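Long-range contacts in TAF6 (Antonospora locustae, PDB 4ATG), which probably serves as a subunit of the general transcription factor TFIID, with a HEAT-repeat C-terminal domain involved in forming the complex with TAF9: residues I49-I53 with C66-Y70; L92-V96 with S110-V114; K137-M141 with H172-Y176. All blocks are in the same frame, centred on the assembly; numbering follows the deposited sequence.

Contact 1: residues I49-I53 with C66-Y70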
loop_
_atom_site.group_PDB
_atom_site.type_symbol
_atom_site.label_atom_id
_atom_site.label_comp_id
_atom_site.label_asym_id
_atom_site.label_seq_id
_atom_site.Cartn_x
_atom_site.Cartn_y
_atom_site.Cartn_z
ATOM N N ILE A 49 -4.059 11.908 1.798
ATOM C CA ILE A 49 -3.095 10.897 2.236
ATOM C C ILE A 49 -2.186 10.512 1.059
ATOM O O ILE A 49 -0.977 10.442 1.253
ATOM C CB ILE A 49 -3.769 9.669 2.925
ATOM C CG1 ILE A 49 -4.449 10.085 4.254
ATOM C CG2 ILE A 49 -2.744 8.561 3.194
ATOM C CD1 ILE A 49 -5.649 9.064 4.703
ATOM N N SER A 50 -2.761 10.292 -0.164
ATOM C CA SER A 50 -1.950 9.943 -1.348
ATOM C C SER A 50 -0.931 11.027 -1.633
ATOM O O SER A 50 0.231 10.722 -1.905
ATOM C CB SER A 50 -2.828 9.755 -2.582
ATOM O OG SER A 50 -3.648 8.616 -2.428
ATOM N N GLU A 51 -1.359 12.313 -1.551
ATOM C CA GLU A 51 -0.466 13.457 -1.799
ATOM C C GLU A 51 0.609 13.564 -0.724
ATOM O O GLU A 51 1.765 13.850 -1.024
ATOM C CB GLU A 51 -1.266 14.775 -1.887
ATOM C CG GLU A 51 -1.996 14.958 -3.209
ATOM C CD GLU A 51 -2.997 16.098 -3.288
ATOM O OE1 GLU A 51 -3.317 16.708 -2.239
ATOM O OE2 GLU A 51 -3.490 16.359 -4.409
ATOM N N LEU A 52 0.241 13.297 0.525
ATOM C CA LEU A 52 1.192 13.361 1.636
ATOM C C LEU A 52 2.257 12.272 1.486
ATOM O O LEU A 52 3.433 12.564 1.696
ATOM C CB LEU A 52 0.431 13.250 2.983
ATOM C CG LEU A 52 1.264 13.366 4.272
ATOM C CD1 LEU A 52 2.033 14.707 4.350
ATOM C CD2 LEU A 52 0.367 13.180 5.499
ATOM N N ILE A 53 1.876 11.038 1.059
ATOM C CA ILE A 53 2.857 9.961 0.845
ATOM C C ILE A 53 3.907 10.403 -0.183
ATOM O O ILE A 53 5.096 10.198 0.037
ATOM C CB ILE A 53 2.138 8.651 0.426
ATOM C CG1 ILE A 53 1.568 7.921 1.681
ATOM C CG2 ILE A 53 3.043 7.715 -0.409
ATOM C CD1 ILE A 53 0.385 6.982 1.337
ATOM N N CYS A 66 0.258 6.923 7.301
ATOM C CA CYS A 66 -0.584 6.976 6.083
ATOM C C CYS A 66 -1.138 5.615 5.732
ATOM O O CYS A 66 -2.327 5.487 5.460
ATOM C CB CYS A 66 0.199 7.571 4.925
ATOM S SG CYS A 66 0.544 9.337 5.124
ATOM N N ILE A 67 -0.283 4.590 5.791
ATOM C CA ILE A 67 -0.681 3.204 5.503
ATOM C C ILE A 67 -1.729 2.755 6.517
ATOM O O ILE A 67 -2.720 2.129 6.143
ATOM C CB ILE A 67 0.596 2.308 5.501
ATOM C CG1 ILE A 67 1.513 2.682 4.306
ATOM C CG2 ILE A 67 0.216 0.803 5.451
ATOM C CD1 ILE A 67 3.057 2.234 4.521
ATOM N N ALA A 68 -1.513 3.078 7.807
ATOM C CA ALA A 68 -2.440 2.712 8.896
ATOM C C ALA A 68 -3.769 3.421 8.736
ATOM O O ALA A 68 -4.789 2.804 9.012
ATOM C CB ALA A 68 -1.820 3.034 10.254
ATOM N N LEU A 69 -3.774 4.699 8.253
ATOM C CA LEU A 69 -5.033 5.429 8.017
ATOM C C LEU A 69 -5.813 4.763 6.888
ATOM O O LEU A 69 -7.045 4.657 6.957
ATOM C CB LEU A 69 -4.765 6.900 7.700
ATOM C CG LEU A 69 -4.250 7.752 8.896
ATOM C CD1 LEU A 69 -3.823 9.133 8.394
ATOM C CD2 LEU A 69 -5.342 7.943 9.920
ATOM N N TYR A 70 -5.122 4.327 5.828
ATOM C CA TYR A 70 -5.844 3.614 4.751
ATOM C C TYR A 70 -6.510 2.352 5.310
ATOM O O TYR A 70 -7.670 2.073 5.001
ATOM C CB TYR A 70 -4.898 3.174 3.642
ATOM C CG TYR A 70 -4.481 4.255 2.663
ATOM C CD1 TYR A 70 -5.336 5.314 2.347
ATOM C CD2 TYR A 70 -3.266 4.175 1.993
ATOM C CE1 TYR A 70 -4.975 6.277 1.397
ATOM C CE2 TYR A 70 -2.903 5.117 1.034
ATOM C CZ TYR A 70 -3.751 6.175 0.753
ATOM O OH TYR A 70 -3.355 7.107 -0.169
#
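Ile49 lays its CG2 methyl over one face of the Tyr70 ring. This is a CH-pi contact: CG2 is 3.9 Å from the ring centroid and 26° off the ring normal. The same methyl lies 3.6 Å from Cys66 CB. Ile49 CD1 extends to Leu69 CB at 3.8 Å. One isoleucine thus spans three residues of the opposing helix. One turn later, Ile53 adds a second layer, with CG1 3.5 Å from Cys66 CB and CD1 3.8 Å from Tyr70 CE2. Leu52 CD2 meets Cys66 SG at 3.9 Å. The Tyr70 hydroxyl reaches Ser50 at the ring edge. There Tyr70 OH hydrogen-bonds Ser91 OG, and Ser50 OG bonds back to Ile46 O in its own helix. Both groups are satisfied within a largely apolar interface. The local axes run nearly antiparallel, at 160° and 10.5 Å at closest approach. Such a pairing of consecutive helices, 42-55 and 60-75, is consistent with the helical hairpin of a HEAT repeat.

Contact 2: residues L92-V96 with S110-V114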
loop_
_atom_site.group_PDB
_atom_site.type_symbol
_atom_site.label_atom_id
_atom_site.label_comp_id
_atom_site.label_asym_id
_atom_site.label_seq_id
_atom_site.Cartn_x
_atom_site.Cartn_y
_atom_site.Cartn_z
ATOM N N LEU A 92 -0.785 2.622 -2.023
ATOM C CA LEU A 92 -0.100 1.590 -1.256
ATOM C C LEU A 92 1.029 0.979 -2.075
ATOM O O LEU A 92 2.102 0.752 -1.533
ATOM C CB LEU A 92 -1.068 0.498 -0.870
ATOM C CG LEU A 92 -2.050 0.805 0.261
ATOM C CD1 LEU A 92 -3.122 -0.326 0.305
ATOM C CD2 LEU A 92 -1.311 0.944 1.597
ATOM N N LEU A 93 0.805 0.719 -3.364
ATOM C CA LEU A 93 1.866 0.155 -4.212
ATOM C C LEU A 93 3.062 1.082 -4.360
ATOM O O LEU A 93 4.191 0.592 -4.436
ATOM C CB LEU A 93 1.327 -0.286 -5.578
ATOM C CG LEU A 93 0.402 -1.506 -5.547
ATOM C CD1 LEU A 93 -0.277 -1.670 -6.867
ATOM C CD2 LEU A 93 1.176 -2.797 -5.208
ATOM N N THR A 94 2.838 2.423 -4.332
ATOM C CA THR A 94 3.944 3.409 -4.362
ATOM C C THR A 94 4.832 3.196 -3.109
ATOM O O THR A 94 6.049 3.301 -3.199
ATOM C CB THR A 94 3.377 4.818 -4.415
ATOM O OG1 THR A 94 2.688 4.976 -5.659
ATOM C CG2 THR A 94 4.446 5.897 -4.276
ATOM N N CYS A 95 4.220 2.885 -1.956
ATOM C CA CYS A 95 4.990 2.621 -0.723
ATOM C C CYS A 95 5.745 1.312 -0.789
ATOM O O CYS A 95 6.767 1.172 -0.117
ATOM C CB CYS A 95 4.095 2.674 0.506
ATOM S SG CYS A 95 3.391 4.303 0.815
ATOM N N VAL A 96 5.250 0.351 -1.584
ATOM C CA VAL A 96 5.919 -0.965 -1.728
ATOM C C VAL A 96 7.143 -0.822 -2.651
ATOM O O VAL A 96 8.240 -1.272 -2.314
ATOM C CB VAL A 96 4.950 -2.054 -2.298
ATOM C CG1 VAL A 96 5.674 -3.379 -2.552
ATOM C CG2 VAL A 96 3.743 -2.280 -1.381
ATOM N N SER A 110 3.133 -1.715 3.893
ATOM C CA SER A 110 2.209 -1.393 2.796
ATOM C C SER A 110 1.833 -2.664 2.042
ATOM O O SER A 110 0.674 -2.830 1.694
ATOM C CB SER A 110 2.820 -0.392 1.830
ATOM O OG SER A 110 1.864 -0.098 0.821
ATOM N N ALA A 111 2.821 -3.584 1.809
ATOM C CA ALA A 111 2.583 -4.853 1.098
ATOM C C ALA A 111 1.535 -5.700 1.839
ATOM O O ALA A 111 0.706 -6.347 1.194
ATOM C CB ALA A 111 3.889 -5.643 0.962
ATOM N N ASP A 112 1.548 -5.662 3.194
ATOM C CA ASP A 112 0.583 -6.367 4.032
ATOM C C ASP A 112 -0.840 -5.863 3.780
ATOM O O ASP A 112 -1.791 -6.656 3.781
ATOM C CB ASP A 112 0.938 -6.196 5.498
ATOM C CG ASP A 112 2.239 -6.879 5.892
ATOM O OD1 ASP A 112 2.660 -7.825 5.175
ATOM O OD2 ASP A 112 2.828 -6.480 6.922
ATOM N N ILE A 113 -0.986 -4.546 3.553
ATOM C CA ILE A 113 -2.315 -3.967 3.280
ATOM C C ILE A 113 -2.741 -4.308 1.881
ATOM O O ILE A 113 -3.917 -4.630 1.664
ATOM C CB ILE A 113 -2.400 -2.443 3.620
ATOM C CG1 ILE A 113 -1.853 -2.184 5.073
ATOM C CG2 ILE A 113 -3.882 -1.940 3.494
ATOM C CD1 ILE A 113 -2.509 -3.001 6.205
ATOM N N VAL A 114 -1.806 -4.280 0.926
ATOM C CA VAL A 114 -2.126 -4.719 -0.449
ATOM C C VAL A 114 -2.639 -6.163 -0.405
ATOM O O VAL A 114 -3.586 -6.498 -1.125
ATOM C CB VAL A 114 -0.918 -4.603 -1.407
ATOM C CG1 VAL A 114 -1.186 -5.294 -2.759
ATOM C CG2 VAL A 114 -0.532 -3.146 -1.621
#
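Ser110 sits at the centre of this crossing, where the helices come close. Its chi1 is t, which swings OG across to the backbone of helix 85-97. In this conformer, one of two deposited, Ser110 OG donates a short hydrogen bond to Leu92 O at 2.5 Å. The same carbonyl also accepts the helical bond from Val96 N, so it serves both helices. The serine is a small knob in a hole formed by Leu92, Leu93, Cys95 and Val96. Ser110 OG lies 3.6 Å from both Cys95 CB and Val96 CG2. The local axes come within 8.6 Å, at 139° between their directions. This roughly antiparallel crossing of consecutive helices, 85-97 and 104-121, is consistent with the helical hairpin of a HEAT repeat.

The larger side chains close around this point. Leu92 is mt. Its CD1 touches Ile113 CG2 at 3.7 Å, and its CB lies 3.8 Å from Val114 CG2. Ile113 is mm, with CG2 on the contact while the end of its longer branch leads away. Leu93 starts out pointing away, but its mt rotamer brings CD2 back to 4.0 Å from Val114 CG2. Val96, with chi1 t, rests its CG2 4.1 Å from Ala111 CB.

The contact is buried near the centre of the chain. Leu92, Ser110 and Ile113 pack on helix 60-75, and Cys95 meets Ile53 of helix 42-55. Leu93 and Val114 touch helix 128-140, while Ala111 and Val114 lie against helix 147-160.

Contact 3: residues K137-M141 with H172-Y176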
loop_
_atom_site.group_PDB
_atom_site.type_symbol
_atom_site.label_atom_id
_atom_site.label_comp_id
_atom_site.label_asym_id
_atom_site.label_seq_id
_atom_site.Cartn_x
_atom_site.Cartn_y
_atom_site.Cartn_z
ATOM N N LYS A 137 5.114 -7.716 -10.721
ATOM C CA LYS A 137 5.998 -8.520 -11.558
ATOM C C LYS A 137 6.833 -7.578 -12.441
ATOM O O LYS A 137 8.020 -7.839 -12.658
ATOM C CB LYS A 137 5.192 -9.506 -12.428
ATOM C CG LYS A 137 6.057 -10.510 -13.185
ATOM C CD LYS A 137 5.511 -10.835 -14.580
ATOM C CE LYS A 137 5.988 -9.872 -15.647
ATOM N NZ LYS A 137 5.627 -10.337 -17.012
ATOM N N GLY A 138 6.216 -6.484 -12.899
ATOM C CA GLY A 138 6.889 -5.485 -13.729
ATOM C C GLY A 138 8.099 -4.853 -13.068
ATOM O O GLY A 138 9.164 -4.776 -13.683
ATOM N N VAL A 139 7.944 -4.434 -11.796
ATOM C CA VAL A 139 8.965 -3.788 -10.967
ATOM C C VAL A 139 10.054 -4.788 -10.599
ATOM O O VAL A 139 11.237 -4.486 -10.772
ATOM C CB VAL A 139 8.345 -3.084 -9.730
ATOM C CG1 VAL A 139 9.428 -2.561 -8.773
ATOM C CG2 VAL A 139 7.407 -1.946 -10.156
ATOM N N TRP A 140 9.655 -5.994 -10.129
ATOM C CA TRP A 140 10.606 -7.055 -9.765
ATOM C C TRP A 140 11.531 -7.398 -10.950
ATOM O O TRP A 140 12.760 -7.453 -10.788
ATOM C CB TRP A 140 9.842 -8.303 -9.267
ATOM C CG TRP A 140 10.713 -9.506 -9.027
ATOM C CD1 TRP A 140 11.978 -9.516 -8.507
ATOM C CD2 TRP A 140 10.386 -10.874 -9.315
ATOM N NE1 TRP A 140 12.460 -10.803 -8.458
ATOM C CE2 TRP A 140 11.510 -11.658 -8.962
ATOM C CE3 TRP A 140 9.251 -11.519 -9.853
ATOM C CZ2 TRP A 140 11.537 -13.051 -9.126
ATOM C CZ3 TRP A 140 9.288 -12.899 -10.029
ATOM C CH2 TRP A 140 10.413 -13.650 -9.653
ATOM N N MET A 141 10.942 -7.576 -12.145
ATOM C CA MET A 141 11.663 -7.972 -13.351
ATOM C C MET A 141 12.301 -6.843 -14.178
ATOM O O MET A 141 12.870 -7.122 -15.225
ATOM C CB MET A 141 10.785 -8.886 -14.220
ATOM C CG MET A 141 10.383 -10.198 -13.543
ATOM S SD MET A 141 11.764 -11.201 -12.934
ATOM C CE MET A 141 12.527 -11.705 -14.504
ATOM N N HIS A 172 9.522 -16.988 -13.095
ATOM C CA HIS A 172 10.509 -15.961 -13.441
ATOM C C HIS A 172 11.795 -15.954 -12.617
ATOM O O HIS A 172 12.680 -15.142 -12.898
ATOM C CB HIS A 172 9.848 -14.576 -13.379
ATOM C CG HIS A 172 8.749 -14.367 -14.377
ATOM N ND1 HIS A 172 7.416 -14.439 -14.006
ATOM C CD2 HIS A 172 8.822 -14.064 -15.694
ATOM C CE1 HIS A 172 6.722 -14.175 -15.104
ATOM N NE2 HIS A 172 7.523 -13.936 -16.143
ATOM N N ALA A 173 11.892 -16.810 -11.594
ATOM C CA ALA A 173 13.039 -16.866 -10.683
ATOM C C ALA A 173 14.385 -17.020 -11.371
ATOM O O ALA A 173 15.309 -16.265 -11.068
ATOM C CB ALA A 173 12.854 -17.975 -9.654
ATOM N N GLU A 174 14.499 -17.992 -12.286
ATOM C CA GLU A 174 15.761 -18.235 -12.989
ATOM C C GLU A 174 16.182 -17.053 -13.882
ATOM O O GLU A 174 17.359 -16.690 -13.878
ATOM C CB GLU A 174 15.776 -19.593 -13.704
ATOM C CG GLU A 174 15.800 -20.789 -12.759
ATOM C CD GLU A 174 16.784 -20.761 -11.595
ATOM O OE1 GLU A 174 17.996 -20.544 -11.830
ATOM O OE2 GLU A 174 16.335 -20.952 -10.441
ATOM N N GLU A 175 15.213 -16.388 -14.556
ATOM C CA GLU A 175 15.504 -15.203 -15.370
ATOM C C GLU A 175 15.988 -14.057 -14.475
ATOM O O GLU A 175 16.958 -13.389 -14.825
ATOM C CB GLU A 175 14.296 -14.776 -16.222
ATOM C CG GLU A 175 14.567 -13.564 -17.111
ATOM C CD GLU A 175 13.433 -13.011 -17.952
ATOM O OE1 GLU A 175 12.296 -13.528 -17.860
ATOM O OE2 GLU A 175 13.681 -12.030 -18.691
ATOM N N TYR A 176 15.348 -13.854 -13.314
ATOM C CA TYR A 176 15.777 -12.803 -12.395
ATOM C C TYR A 176 17.240 -13.018 -11.973
ATOM O O TYR A 176 18.063 -12.103 -12.075
ATOM C CB TYR A 176 14.870 -12.707 -11.137
ATOM C CG TYR A 176 15.370 -11.583 -10.262
ATOM C CD1 TYR A 176 15.026 -10.261 -10.534
ATOM C CD2 TYR A 176 16.346 -11.814 -9.289
ATOM C CE1 TYR A 176 15.580 -9.209 -9.815
ATOM C CE2 TYR A 176 16.942 -10.764 -8.600
ATOM C CZ TYR A 176 16.578 -9.461 -8.889
ATOM O OH TYR A 176 17.149 -8.420 -8.204
#
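An offset stack of Trp140 on Tyr176 marks this contact. The five-membered ring of the indole and the phenol ring have centroids 4.6 Å apart and planes at 23°. The stack joins helices 128-140 and 162-179 of the HEAT-repeat array. Helix 147-160 lies between them in the chain, so the contact is consistent with packing between neighbouring repeats. Trp140 also reaches back along the second helix, with CZ3 3.8 Å from His172 CB. Met141, just past the end of helix 128-140, folds its mmm side chain into the gap. Its sulfur makes a Met-aromatic contact at the edge of the Tyr176 ring, 5.4 Å from the centroid. Met141 CE lies 3.8 Å from Glu175 CG. Farther out, Lys137 CD rests 3.6 Å from His172 CE1. Polar ends bond elsewhere: His172 ND1 to Val168 O, and Tyr176 OH to Gln150 OE1 and Lys182 N. Trp140 NE1 sits over the phenol face, 3.3 Å from Tyr176 CD1.

Overall arrangement
From the N terminus, contact 1 comes first. It closes a 12-residue span between its segments, which holds the turn between helices 42-55 and 60-75. Contact 2 follows, closing 13 residues between its segments, across the link that joins helices 85-97 and 104-121. Contact 3 spans a longer 30-residue loop that includes all of helix 147-160. The three run in series, and none nests in or crosses another. Contacts 1 and 2 touch directly. Ile53 CG2 lies 3.6 Å from Cys95 SG, so two adjacent hairpins share one core. Contact 3 is separate, its nearest atoms about 7 Å from contact 2. It ties helix 128-140 to helix 162-179, toward the C-terminal end of the array.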